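Local coordinates for malonyl CoA reductase (malonate semialdehyde-forming) (Sulfolobus tokodaii, PDB 2EP5), which probably reduces malonyl-CoA to malonate semialdehyde with NADPH, as a member of the aspartate-semialdehyde dehydrogenase family, at residues R112-P115 / D116-L119; L119-P122 / E123-W126; K218-N222 / Q223-A227; N267-S270 / L271-K275. All blocks are in the same frame, centred on the assembly; numbering follows the deposited sequence.

Contact 1: R112-P115 / D116-L119; sequences RMDP and DVPL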
# COMPACT_ATOMS: atom_id res chain seq x y z
N ARG A 112 1.69 14.06 32.41
CA ARG A 112 0.67 13.01 32.47
C ARG A 112 0.77 12.13 33.71
O ARG A 112 -0.25 11.68 34.24
CB ARG A 112 0.73 12.11 31.24
CG ARG A 112 0.01 12.64 30.02
CD ARG A 112 0.08 11.58 28.93
NE ARG A 112 -0.27 12.07 27.60
CZ ARG A 112 0.22 11.54 26.49
NH1 ARG A 112 1.08 10.53 26.57
NH2 ARG A 112 -0.13 12.02 25.30
N MET A 113 1.99 11.88 34.16
CA MET A 113 2.19 11.04 35.33
C MET A 113 2.49 11.82 36.62
O MET A 113 2.94 11.25 37.61
CB MET A 113 3.30 10.03 35.04
CG MET A 113 2.97 9.03 33.92
SD MET A 113 1.43 8.07 34.20
CE MET A 113 1.95 6.95 35.54
N ASP A 114 2.21 13.12 36.61
CA ASP A 114 2.42 13.95 37.79
C ASP A 114 1.31 13.58 38.76
O ASP A 114 0.14 13.65 38.40
CB ASP A 114 2.35 15.44 37.45
CG ASP A 114 2.69 16.33 38.63
OD1 ASP A 114 1.99 16.27 39.66
OD2 ASP A 114 3.67 17.09 38.54
N PRO A 115 1.66 13.16 39.99
CA PRO A 115 0.74 12.76 41.06
C PRO A 115 -0.34 13.77 41.41
O PRO A 115 -1.37 13.40 41.99
CB PRO A 115 1.68 12.52 42.24
CG PRO A 115 2.96 12.10 41.59
CD PRO A 115 3.06 13.05 40.43
N ASP A 116 -0.13 15.04 41.08
CA ASP A 116 -1.12 16.07 41.38
C ASP A 116 -1.93 16.46 40.15
O ASP A 116 -2.82 17.31 40.22
CB ASP A 116 -0.44 17.32 41.94
CG ASP A 116 0.40 17.03 43.16
OD1 ASP A 116 -0.09 16.30 44.05
OD2 ASP A 116 1.54 17.54 43.23
N VAL A 117 -1.63 15.83 39.02
CA VAL A 117 -2.33 16.14 37.79
C VAL A 117 -3.19 14.96 37.35
O VAL A 117 -2.70 13.84 37.19
CB VAL A 117 -1.33 16.49 36.67
CG1 VAL A 117 -2.06 16.88 35.41
CG2 VAL A 117 -0.42 17.61 37.14
N PRO A 118 -4.50 15.20 37.16
CA PRO A 118 -5.40 14.12 36.73
C PRO A 118 -5.13 13.71 35.28
O PRO A 118 -4.92 14.58 34.42
CB PRO A 118 -6.79 14.74 36.89
CG PRO A 118 -6.56 15.98 37.75
CD PRO A 118 -5.22 16.47 37.31
N LEU A 119 -5.10 12.41 35.02
CA LEU A 119 -4.91 11.88 33.66
C LEU A 119 -6.29 11.33 33.33
O LEU A 119 -6.68 10.27 33.83
CB LEU A 119 -3.86 10.77 33.64
CG LEU A 119 -3.41 10.28 32.26
CD1 LEU A 119 -2.91 11.45 31.42
CD2 LEU A 119 -2.32 9.24 32.44
O HOH W 1 4.15 16.38 41.69
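Asp-114 accepts two backbone N-H groups from the chain that folds back on it, one on its carboxylate and one on its carbonyl. OD1 of Asp-114 takes the N-H of Asp-116 at 2.8 Å through its anti lone pair, nearly straight at 161°; the carboxylate reaches that amide because CG stands opposite the backbone nitrogen (chi1 -175°). The carbonyl O of Asp-114 receives the N-H of Val-117 at 2.9 Å. Together these bonds define an Asx turn nested on a type I beta turn, 114 to 117, in the loop between strand 103-106 and helix 122-125. A water donates to OD1 of Asp-114 at 3.0 Å and to OD2 of Asp-116 at 3.2 Å, which probably eases the approach of the two carboxylates. OD2 of Asp-114 is paired with Lys-139. Lys-214 NZ satisfies the carbonyl oxygens of Arg-112, Asp-114 and Val-117. Apolar contacts complete the fold-back: CG2 of Val-117 meets CB of Asp-114 at 3.5 Å, and CD1 of Leu-119 lies 3.5 Å from CG of Arg-112, whose guanidinium continues past it to Asn-107 O and Glu-211.

Contact 2: L119-P122 / E123-W126; sequences LINP and EINW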
# COMPACT_ATOMS: atom_id res chain seq x y z
N LEU A 119 -5.10 12.41 35.02
CA LEU A 119 -4.91 11.88 33.66
C LEU A 119 -6.29 11.33 33.33
O LEU A 119 -6.68 10.27 33.83
CB LEU A 119 -3.86 10.77 33.64
CG LEU A 119 -3.41 10.28 32.26
CD1 LEU A 119 -2.91 11.45 31.42
CD2 LEU A 119 -2.32 9.24 32.44
N ILE A 120 -7.03 12.05 32.51
CA ILE A 120 -8.39 11.66 32.21
C ILE A 120 -8.78 11.00 30.90
O ILE A 120 -8.32 11.36 29.82
CB ILE A 120 -9.35 12.87 32.39
CG1 ILE A 120 -9.17 13.49 33.78
CG2 ILE A 120 -10.80 12.42 32.21
CD1 ILE A 120 -9.43 12.53 34.92
N ASN A 121 -9.65 10.01 31.06
CA ASN A 121 -10.29 9.27 29.98
C ASN A 121 -11.67 9.21 30.63
O ASN A 121 -11.96 8.31 31.42
CB ASN A 121 -9.71 7.87 29.78
CG ASN A 121 -10.21 7.22 28.50
OD1 ASN A 121 -11.09 7.77 27.83
ND2 ASN A 121 -9.66 6.06 28.15
N PRO A 122 -12.53 10.20 30.32
CA PRO A 122 -13.90 10.38 30.82
C PRO A 122 -14.60 9.17 31.44
O PRO A 122 -14.78 9.10 32.66
CB PRO A 122 -14.63 10.94 29.61
CG PRO A 122 -13.59 11.82 29.00
CD PRO A 122 -12.35 10.94 29.05
N GLU A 123 -15.01 8.22 30.61
CA GLU A 123 -15.70 7.03 31.08
C GLU A 123 -14.93 6.25 32.14
O GLU A 123 -15.51 5.73 33.09
CB GLU A 123 -16.02 6.09 29.91
CG GLU A 123 -17.05 6.62 28.91
CD GLU A 123 -16.45 7.50 27.82
OE1 GLU A 123 -15.35 8.04 28.02
OE2 GLU A 123 -17.09 7.66 26.77
N ILE A 124 -13.62 6.19 31.98
CA ILE A 124 -12.78 5.42 32.89
C ILE A 124 -12.50 6.00 34.28
O ILE A 124 -12.65 5.29 35.29
CB ILE A 124 -11.43 5.09 32.21
CG1 ILE A 124 -11.69 4.53 30.80
CG2 ILE A 124 -10.65 4.08 33.02
CD1 ILE A 124 -12.60 3.32 30.77
N ASN A 125 -12.10 7.26 34.36
CA ASN A 125 -11.77 7.84 35.66
C ASN A 125 -12.11 9.32 35.83
O ASN A 125 -11.27 10.11 36.27
CB ASN A 125 -10.27 7.64 35.94
CG ASN A 125 -9.39 8.35 34.92
OD1 ASN A 125 -9.79 8.56 33.78
ND2 ASN A 125 -8.18 8.70 35.33
N TRP A 126 -13.35 9.70 35.52
CA TRP A 126 -13.75 11.09 35.68
C TRP A 126 -13.61 11.55 37.13
O TRP A 126 -13.30 12.71 37.39
CB TRP A 126 -15.19 11.28 35.21
CG TRP A 126 -16.19 10.39 35.86
CD1 TRP A 126 -16.57 9.14 35.46
CD2 TRP A 126 -16.97 10.68 37.03
NE1 TRP A 126 -17.54 8.64 36.29
CE2 TRP A 126 -17.80 9.57 37.27
CE3 TRP A 126 -17.04 11.78 37.90
CZ2 TRP A 126 -18.69 9.52 38.34
CZ3 TRP A 126 -17.93 11.73 38.96
CH2 TRP A 126 -18.74 10.60 39.18
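The carbonyl O of Asn-121 is gripped by two amides of the following turn: the N-H of Asn-125 at 3.1 Å, with a fairly straight angle of 159°, and the N-H of Ile-124, whose bent geometry makes a weak bond. The side chain of Asn-125 then returns both functions of its carboxamide to the chain before the turn. Its ND2 donates to the carbonyl O of Leu-119 over only 2.6 Å, with the acceptor close to the amide plane, while its OD1 takes the N-H of Asn-121 at 3.1 Å in the carbonyl plane. One amide thus bonds to a carbonyl and an N-H two residues apart, which fixes its flip. It is placed there by a chi1 of 63°, CG standing between the backbone nitrogen and the carbonyl carbon.

Looser van der Waals contacts surround this network. CD1 of Ile-120 touches the carbonyl O of Asn-125 at 3.3 Å, and CG1 of Ile-124 passes obliquely by ND2 of Asn-121 at 3.7 Å. Glu-123 bends at chi2 (86°) and lays OE1 3.4 Å from CB of Pro-122; OE1 also pairs with Arg-331, which binds OD1 of Asn-121 too. The indole of Trp-126 turns an edge to Pro-122, its CD1 3.3 Å from the proline carbonyl O in the ring plane. This is a short buried helix around 122-125, with a proline near its start and an asparagine side chain tying it to the extended chain that enters it, in the NAD-binding part of the semialdehyde dehydrogenase fold.

Contact 3: K218-N222 / Q223-A227; sequences KLENN and QIIPA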
# COMPACT_ATOMS: atom_id res chain seq x y z
N LYS A 218 -7.37 4.22 41.69
CA LYS A 218 -8.50 4.58 42.53
C LYS A 218 -8.18 5.83 43.34
O LYS A 218 -7.08 5.98 43.85
CB LYS A 218 -8.82 3.43 43.48
CG LYS A 218 -10.08 3.60 44.31
CD LYS A 218 -10.14 2.51 45.38
CE LYS A 218 -11.51 2.44 46.06
NZ LYS A 218 -12.56 1.93 45.13
N LEU A 219 -9.16 6.72 43.45
CA LEU A 219 -9.01 7.95 44.21
C LEU A 219 -9.30 7.68 45.68
O LEU A 219 -10.38 7.19 46.01
CB LEU A 219 -9.99 9.00 43.70
CG LEU A 219 -10.06 10.28 44.53
CD1 LEU A 219 -8.83 11.14 44.26
CD2 LEU A 219 -11.33 11.04 44.18
N GLU A 220 -8.35 8.01 46.55
CA GLU A 220 -8.51 7.80 47.99
C GLU A 220 -7.73 8.86 48.75
O GLU A 220 -6.52 8.97 48.61
CB GLU A 220 -7.98 6.43 48.40
CG GLU A 220 -8.53 5.26 47.61
CD GLU A 220 -7.83 3.96 47.98
OE1 GLU A 220 -7.88 3.58 49.17
OE2 GLU A 220 -7.23 3.33 47.08
N ASN A 221 -8.43 9.63 49.59
CA ASN A 221 -7.79 10.68 50.37
C ASN A 221 -7.10 11.71 49.49
O ASN A 221 -5.90 11.98 49.65
CB ASN A 221 -6.76 10.10 51.36
CG ASN A 221 -7.40 9.36 52.51
OD1 ASN A 221 -7.72 8.17 52.40
ND2 ASN A 221 -7.59 10.05 53.62
N ASN A 222 -7.84 12.27 48.55
CA ASN A 222 -7.30 13.31 47.69
C ASN A 222 -6.11 12.88 46.84
O ASN A 222 -5.34 13.73 46.40
CB ASN A 222 -6.91 14.52 48.54
CG ASN A 222 -7.87 14.76 49.69
OD1 ASN A 222 -9.09 14.79 49.50
ND2 ASN A 222 -7.33 14.92 50.90
N GLN A 223 -5.93 11.59 46.64
CA GLN A 223 -4.83 11.12 45.80
C GLN A 223 -5.22 9.86 45.03
O GLN A 223 -6.21 9.19 45.36
CB GLN A 223 -3.58 10.84 46.64
CG GLN A 223 -3.78 9.79 47.71
CD GLN A 223 -2.49 9.38 48.40
OE1 GLN A 223 -2.52 8.73 49.44
NE2 GLN A 223 -1.35 9.74 47.81
N ILE A 224 -4.45 9.55 44.01
CA ILE A 224 -4.72 8.39 43.19
C ILE A 224 -3.85 7.20 43.55
O ILE A 224 -2.63 7.27 43.45
CB ILE A 224 -4.50 8.69 41.70
CG1 ILE A 224 -5.53 9.72 41.23
CG2 ILE A 224 -4.59 7.40 40.89
CD1 ILE A 224 -5.27 10.21 39.84
N ILE A 225 -4.49 6.11 43.96
CA ILE A 225 -3.76 4.89 44.27
C ILE A 225 -3.65 4.12 42.96
O ILE A 225 -4.64 3.62 42.44
CB ILE A 225 -4.51 4.03 45.30
CG1 ILE A 225 -4.53 4.74 46.66
CG2 ILE A 225 -3.84 2.66 45.41
CD1 ILE A 225 -3.14 5.06 47.19
N PRO A 226 -2.43 4.02 42.42
CA PRO A 226 -2.18 3.32 41.15
C PRO A 226 -2.68 1.88 41.17
O PRO A 226 -2.45 1.16 42.14
CB PRO A 226 -0.66 3.38 41.02
CG PRO A 226 -0.31 4.65 41.74
CD PRO A 226 -1.18 4.55 42.97
N ALA A 227 -3.38 1.47 40.12
CA ALA A 227 -3.87 0.10 40.05
C ALA A 227 -2.68 -0.82 39.86
O ALA A 227 -1.71 -0.46 39.21
CB ALA A 227 -4.85 -0.07 38.90
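Lys-218 and Ile-225 face each other as an antiparallel hydrogen-bonded pair. The N-H of Ile-225 reaches the carbonyl O of Lys-218 at 2.6 Å, and the return bond from Lys-218 N to Ile-225 O measures 2.9 Å. Nearer the bend, Glu-220 N donates to Gln-223 O at 2.7 Å, whereas the reverse bond from Gln-223 N to Glu-220 O is weak at 3.3 Å. Between these pairs Leu-219 and Ile-224 form the non-hydrogen-bonded pair. The result is a beta hairpin with a two-residue loop, Asn-221 and Asn-222, both with positive phi and psi, consistent with a type I' turn.

Packing is closest along the backbone and at a few side-chain atoms. CD1 of Leu-219 rests 3.4 Å from Gln-223 O, and Leu-219 and Ile-224 point to the face that meets His-128, Glu-130 and Leu-131. CG of Gln-223, although on an exposed residue, comes within 3.0 Å of Glu-220 O.

The face carrying Lys-218 and Ile-225 is the more solvent-exposed one. Its one close side-chain contact is made by Glu-220, which crosses Ile-225 at about a right angle and sets OE2 3.1 Å from CG1 of Ile-225, a contact with a methylene and no polar bond. The lysine chain leads away from the partner strand, and the turn residue Asn-221 likewise extends outward.

Contact 4: N267-S270 / L271-K275; sequences NFKS and LPQQK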
# COMPACT_ATOMS: atom_id res chain seq x y z
N ASN A 267 -22.48 -3.42 27.87
CA ASN A 267 -23.35 -2.62 28.72
C ASN A 267 -22.59 -1.54 29.48
O ASN A 267 -23.17 -0.84 30.29
CB ASN A 267 -24.07 -3.51 29.73
CG ASN A 267 -25.19 -4.31 29.11
OD1 ASN A 267 -25.70 -5.24 29.73
ND2 ASN A 267 -25.58 -3.96 27.88
N PHE A 268 -21.29 -1.42 29.22
CA PHE A 268 -20.51 -0.41 29.94
C PHE A 268 -20.89 1.02 29.59
O PHE A 268 -20.75 1.45 28.44
CB PHE A 268 -19.01 -0.58 29.67
CG PHE A 268 -18.15 0.39 30.45
CD1 PHE A 268 -18.13 0.37 31.84
CD2 PHE A 268 -17.37 1.34 29.78
CE1 PHE A 268 -17.34 1.27 32.56
CE2 PHE A 268 -16.58 2.24 30.49
CZ PHE A 268 -16.56 2.21 31.88
N LYS A 269 -21.38 1.74 30.59
CA LYS A 269 -21.77 3.14 30.45
C LYS A 269 -21.24 3.86 31.68
O LYS A 269 -21.08 3.25 32.74
CB LYS A 269 -23.29 3.31 30.37
CG LYS A 269 -23.90 2.85 29.06
CD LYS A 269 -25.34 3.35 28.95
CE LYS A 269 -26.11 2.61 27.89
NZ LYS A 269 -26.31 1.18 28.28
N SER A 270 -20.98 5.15 31.55
CA SER A 270 -20.47 5.92 32.67
C SER A 270 -21.16 7.28 32.72
O SER A 270 -22.19 7.48 32.07
CB SER A 270 -18.96 6.08 32.53
OG SER A 270 -18.38 6.64 33.69
N LEU A 271 -20.60 8.20 33.49
CA LEU A 271 -21.15 9.54 33.65
C LEU A 271 -21.37 10.28 32.33
O LEU A 271 -22.40 10.92 32.13
CB LEU A 271 -20.26 10.38 34.57
CG LEU A 271 -20.68 11.82 34.87
CD1 LEU A 271 -20.18 12.23 36.25
CD2 LEU A 271 -20.14 12.76 33.80
N PRO A 272 -20.39 10.19 31.40
CA PRO A 272 -20.55 10.87 30.11
C PRO A 272 -21.80 10.41 29.36
O PRO A 272 -22.45 11.20 28.67
CB PRO A 272 -19.26 10.51 29.37
CG PRO A 272 -18.26 10.38 30.49
CD PRO A 272 -19.04 9.62 31.54
N GLN A 273 -22.14 9.13 29.49
CA GLN A 273 -23.33 8.59 28.83
C GLN A 273 -24.60 8.98 29.58
O GLN A 273 -25.64 9.23 28.99
CB GLN A 273 -23.26 7.06 28.76
CG GLN A 273 -22.32 6.49 27.71
CD GLN A 273 -20.85 6.78 27.99
OE1 GLN A 273 -20.38 6.62 29.13
NE2 GLN A 273 -20.12 7.17 26.96
N GLN A 274 -24.49 9.04 30.90
CA GLN A 274 -25.62 9.38 31.75
C GLN A 274 -26.06 10.83 31.60
O GLN A 274 -27.25 11.12 31.58
CB GLN A 274 -25.28 9.08 33.20
CG GLN A 274 -25.10 7.60 33.50
CD GLN A 274 -24.38 7.35 34.81
OE1 GLN A 274 -24.60 8.05 35.80
NE2 GLN A 274 -23.50 6.35 34.82
N LYS A 275 -25.09 11.73 31.49
CA LYS A 275 -25.41 13.15 31.35
C LYS A 275 -25.56 13.52 29.88
O LYS A 275 -25.75 14.69 29.54
CB LYS A 275 -24.31 14.00 31.98
CG LYS A 275 -24.01 13.65 33.42
CD LYS A 275 -25.25 13.75 34.30
CE LYS A 275 -24.91 13.45 35.75
NZ LYS A 275 -26.11 13.45 36.63
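Gln-273 folds back over the start of its own helix to meet Ser-270. The chain bends at chi2 (67°), which brings the carboxamide round so that OE1 accepts the N-H of Ser-270 at 2.9 Å, in the carbonyl plane and on a lone pair. The other end of the amide, NE2, is held by Pro-281 O and Glu-123 OE2, so its two ends are distinguished by their partners. The hydroxyl of Ser-270 lies opposite the backbone nitrogen (chi1 -171°) and bonds to Glu-123 O. The serine occupies the N-cap position of helix 271-274, yet its side chain makes no capping bond. With Gln-273 at the third helical position bonding back to the N-cap amide, only one half of a capping box is present.

The carbonyl O of Ser-270 carries the first helical bond, from Gln-274 N at 3.0 Å; Gln-273 N adds a weak one. Lys-275 N continues the series to Leu-271 O at 2.9 Å. Gln-274 runs extended beyond CG on the side of this same Ser-270 carbonyl, with CG 3.2 Å from Ser-270 O.

Aliphatic parts lie against each other more loosely. Lys-269 and Gln-273 pass at a slant, CB to CB 4.1 Å apart, before the lysine chain heads away. CD of Pro-272 sits 3.7 Å from CB of Ser-270, while the proline also packs on Pro-122 and Ala-280.

Overall arrangement
Contact 2 is the buried member, its centre about 9 Å from that of the chain; contacts 1 and 4 are partly buried, and contact 3 is a surface hairpin, its centre about 21 Å from that of the chain. Contacts 1 and 2 share Leu-119 and follow one another along the same loop, the first turning on an aspartate and the second on an asparagine. Contacts 2 and 4, from the NAD-binding and dimerisation parts, touch directly: Glu-123 bonds to Ser-270 and Gln-273, and Trp-126 packs on Leu-271. Side-chain-to-backbone bonds add to the main-chain bonds of contacts 1, 2 and 4, whereas contact 3 relies on paired main-chain amides; its nearest atoms stay about 5 Å from contacts 1 and 2.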